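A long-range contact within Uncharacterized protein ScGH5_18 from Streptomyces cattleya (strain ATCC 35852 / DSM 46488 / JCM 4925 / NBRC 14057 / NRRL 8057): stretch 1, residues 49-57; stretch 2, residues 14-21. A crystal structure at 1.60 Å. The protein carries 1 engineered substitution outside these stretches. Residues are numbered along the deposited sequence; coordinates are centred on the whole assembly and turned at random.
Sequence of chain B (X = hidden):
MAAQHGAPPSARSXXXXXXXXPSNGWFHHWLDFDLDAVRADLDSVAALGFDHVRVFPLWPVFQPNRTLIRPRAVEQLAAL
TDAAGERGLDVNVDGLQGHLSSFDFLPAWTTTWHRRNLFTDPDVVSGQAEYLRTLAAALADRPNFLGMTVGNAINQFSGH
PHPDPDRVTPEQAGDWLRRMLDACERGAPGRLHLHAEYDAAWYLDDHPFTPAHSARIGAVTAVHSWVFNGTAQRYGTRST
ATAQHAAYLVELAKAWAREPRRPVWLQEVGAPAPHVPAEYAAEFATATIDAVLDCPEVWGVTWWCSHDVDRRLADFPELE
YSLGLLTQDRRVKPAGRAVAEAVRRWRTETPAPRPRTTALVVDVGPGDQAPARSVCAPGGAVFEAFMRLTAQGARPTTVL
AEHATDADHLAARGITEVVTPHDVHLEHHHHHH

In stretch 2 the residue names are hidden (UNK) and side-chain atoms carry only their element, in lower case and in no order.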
# COMPACT_ATOMS: atom_id res chain seq x y z
N GLY B 49 3.51 7.85 -34.55
CA GLY B 49 3.85 6.73 -35.41
C GLY B 49 4.21 5.45 -34.68
O GLY B 49 4.72 4.52 -35.33
N PHE B 50 3.98 5.37 -33.37
CA PHE B 50 4.34 4.19 -32.60
C PHE B 50 3.42 3.03 -32.96
O PHE B 50 2.32 3.21 -33.49
CB PHE B 50 4.25 4.47 -31.10
CG PHE B 50 5.26 5.47 -30.63
CD1 PHE B 50 6.60 5.12 -30.53
CD2 PHE B 50 4.88 6.75 -30.30
CE1 PHE B 50 7.54 6.05 -30.11
CE2 PHE B 50 5.81 7.68 -29.87
CZ PHE B 50 7.15 7.33 -29.78
N ASP B 51 3.90 1.82 -32.67
CA ASP B 51 3.10 0.63 -32.93
C ASP B 51 2.77 -0.20 -31.70
O ASP B 51 2.09 -1.22 -31.85
CB ASP B 51 3.80 -0.27 -33.96
CG ASP B 51 5.18 -0.73 -33.51
OD1 ASP B 51 5.25 -1.50 -32.52
OD2 ASP B 51 6.17 -0.34 -34.17
N HIS B 52 3.21 0.19 -30.50
CA HIS B 52 2.81 -0.56 -29.30
C HIS B 52 2.93 0.36 -28.09
O HIS B 52 3.56 1.42 -28.15
CB HIS B 52 3.66 -1.83 -29.09
CG HIS B 52 5.10 -1.55 -28.78
ND1 HIS B 52 6.05 -1.39 -29.77
CD2 HIS B 52 5.74 -1.37 -27.60
CE1 HIS B 52 7.22 -1.15 -29.20
NE2 HIS B 52 7.06 -1.12 -27.89
N VAL B 53 2.29 -0.07 -27.01
CA VAL B 53 2.44 0.55 -25.70
C VAL B 53 2.72 -0.54 -24.69
O VAL B 53 2.28 -1.69 -24.85
CB VAL B 53 1.20 1.37 -25.27
CG1 VAL B 53 1.07 2.63 -26.10
CG2 VAL B 53 -0.06 0.53 -25.39
N ARG B 54 3.47 -0.19 -23.66
CA ARG B 54 3.66 -1.01 -22.47
C ARG B 54 2.85 -0.36 -21.36
O ARG B 54 2.99 0.85 -21.13
CB ARG B 54 5.14 -1.09 -22.11
CG ARG B 54 5.47 -1.63 -20.71
CD ARG B 54 6.88 -2.22 -20.72
NE ARG B 54 7.32 -2.69 -19.40
CZ ARG B 54 8.22 -2.07 -18.63
NH1 ARG B 54 8.81 -0.94 -19.03
NH2 ARG B 54 8.57 -2.60 -17.47
N VAL B 55 1.96 -1.13 -20.71
CA VAL B 55 0.98 -0.56 -19.79
C VAL B 55 1.06 -1.23 -18.42
O VAL B 55 1.49 -2.38 -18.27
CB VAL B 55 -0.46 -0.63 -20.34
CG1 VAL B 55 -0.53 -0.02 -21.73
CG2 VAL B 55 -0.96 -2.06 -20.36
N PHE B 56 0.61 -0.50 -17.40
CA PHE B 56 0.89 -0.83 -16.01
C PHE B 56 -0.34 -0.84 -15.11
O PHE B 56 -0.76 0.23 -14.63
CB PHE B 56 1.93 0.13 -15.45
CG PHE B 56 3.21 0.14 -16.21
CD1 PHE B 56 4.18 -0.82 -15.96
CD2 PHE B 56 3.45 1.11 -17.18
CE1 PHE B 56 5.37 -0.81 -16.67
CE2 PHE B 56 4.64 1.10 -17.90
CZ PHE B 56 5.60 0.13 -17.63
N PRO B 57 -0.88 -2.02 -14.82
CA PRO B 57 -1.76 -2.16 -13.66
C PRO B 57 -1.03 -1.77 -12.39
O PRO B 57 0.20 -1.87 -12.30
CB PRO B 57 -2.10 -3.66 -13.64
CG PRO B 57 -1.79 -4.18 -14.99
CD PRO B 57 -0.75 -3.26 -15.60
N UNK B 14 12.57 -4.06 -36.21
CA UNK B 14 12.34 -3.47 -34.88
C UNK B 14 11.01 -2.73 -34.81
O UNK B 14 10.60 -2.06 -35.76
c UNK B 14 13.84 -2.11 -36.08
c UNK B 14 13.68 -3.38 -36.89
c UNK B 14 13.52 -2.51 -34.72
N UNK B 15 10.36 -2.85 -33.66
CA UNK B 15 9.12 -2.16 -33.34
C UNK B 15 9.42 -0.92 -32.49
O UNK B 15 10.46 -0.82 -31.84
c UNK B 15 4.45 -4.67 -32.54
n UNK B 15 5.71 -4.28 -32.64
n UNK B 15 3.49 -3.76 -32.37
n UNK B 15 4.14 -5.96 -32.61
c UNK B 15 8.15 -3.09 -32.62
c UNK B 15 8.02 -4.43 -33.34
c UNK B 15 6.83 -5.18 -32.83
N UNK B 16 8.48 0.02 -32.51
CA UNK B 16 8.64 1.29 -31.83
C UNK B 16 7.40 1.56 -30.97
O UNK B 16 6.27 1.45 -31.46
c UNK B 16 10.05 1.62 -34.94
c UNK B 16 11.19 1.44 -35.69
c UNK B 16 12.42 1.87 -35.20
c UNK B 16 8.87 2.42 -32.85
c UNK B 16 12.49 2.47 -33.96
c UNK B 16 10.11 2.23 -33.68
c UNK B 16 11.34 2.64 -33.20
N UNK B 17 7.62 1.91 -29.71
CA UNK B 17 6.50 2.12 -28.83
C UNK B 17 6.88 2.98 -27.65
O UNK B 17 7.98 3.53 -27.59
N UNK B 18 5.93 3.12 -26.72
CA UNK B 18 6.16 3.93 -25.53
C UNK B 18 5.63 3.20 -24.30
O UNK B 18 4.70 2.40 -24.38
c UNK B 18 4.01 5.22 -25.86
c UNK B 18 5.50 5.33 -25.61
c UNK B 18 6.16 6.16 -26.68
N UNK B 19 6.26 3.48 -23.17
CA UNK B 19 5.69 3.15 -21.87
C UNK B 19 4.62 4.18 -21.54
O UNK B 19 4.91 5.37 -21.48
o UNK B 19 7.53 0.90 -20.63
n UNK B 19 8.88 2.33 -21.71
c UNK B 19 6.79 3.14 -20.81
c UNK B 19 7.78 2.03 -21.03
N UNK B 20 3.39 3.71 -21.32
CA UNK B 20 2.23 4.60 -21.24
C UNK B 20 2.06 5.11 -19.80
O UNK B 20 1.74 4.33 -18.90
c UNK B 20 -2.63 4.79 -20.86
o UNK B 20 -3.79 6.88 -20.88
c UNK B 20 -0.30 4.69 -21.51
c UNK B 20 -1.47 4.07 -21.07
c UNK B 20 0.97 3.89 -21.73
c UNK B 20 -2.63 6.16 -21.09
c UNK B 20 -1.49 6.81 -21.54
c UNK B 20 -0.33 6.07 -21.76
N UNK B 21 2.30 6.41 -19.61
CA UNK B 21 2.02 7.09 -18.35
C UNK B 21 0.76 7.94 -18.51
O UNK B 21 0.81 9.00 -19.15
c UNK B 21 3.20 7.97 -17.92
o UNK B 21 3.73 8.67 -19.05
c UNK B 21 4.32 7.14 -17.29
O HOH W 1 -0.07 2.21 -18.42

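Position 14 has three side-chain carbons that close a ring onto the backbone N. They stay clear of stretch 1. This is Pro-14.

Position 15 has three carbons, a nitrogen, then a carbon carrying two more nitrogens. The nitrogen within the chain lies 2.8 Å from OD1 of Asp-51, and one of the two end nitrogens lies 2.9 Å from the same OD1. That is a guanidinium, so the residue is Arg-15. Its NE and NH2 donate to that oxygen, and the charged pair forms a salt bridge.

Position 16 has one carbon followed by a ring of six carbons, with no oxygen. Its CB lies 4.2 Å from CD1 of Phe-50. It is Phe-16. Its backbone does more: Phe-16 N donates to Asp-51 OD2 at 2.9 Å, and Phe-16 O accepts from Asp-51 N at 2.7 Å.

Position 17 has no side-chain atoms. Its CA sits over the face of the His-52 ring, 3.5 Å from the centroid, in a CH-pi contact. A CB here would fall 2.3 Å from NE2 of His-52, a clash, so the ring occupies the space a side chain would need. This is Gly-17.

Position 18 has three carbons, one carrying the other two. One branch carbon lies over one face of the Phe-50 ring, 3.5 Å from the centroid. The other is 3.9 Å from CG1 of Val-53. This beta-branched, all-carbon side chain is Val-18.

Position 19 has two carbons, the second carrying one oxygen and one nitrogen. The oxygen accepts from NH1 of Arg-54 at 2.8 Å, near the guanidinium plane. The amide identifies Asn-19.

Position 20 has one carbon and a six-carbon ring bearing an oxygen. Its CB packs 4.2 Å from CG1 of Val-55, while the end of the side chain leads away. It is Tyr-20.

Position 21 has one carbon carrying an oxygen and a carbon. Its CB points away from stretch 1, and the side chain makes no contact there. It is Thr-21.

The contact joins two parallel strands. Val-18 N donates to His-52 O at 3.2 Å, Arg-54 N to Val-18 O at 3.0 Å, and Tyr-20 N to Arg-54 O at 2.9 Å. The bonds alternate in direction, as a parallel ladder requires. Asp-51 anchors the start through Arg-15 and the backbone of Phe-16. One sheet face carries the paired valines, Val-53 and Val-18; the other carries the polar pair Arg-54 and Asn-19. Beyond the ladder, a water accepts from Phe-56 N at 3.0 Å and donates to Tyr-20 O at 2.8 Å.

Stretch 2 (14-21) PRFGVNYT
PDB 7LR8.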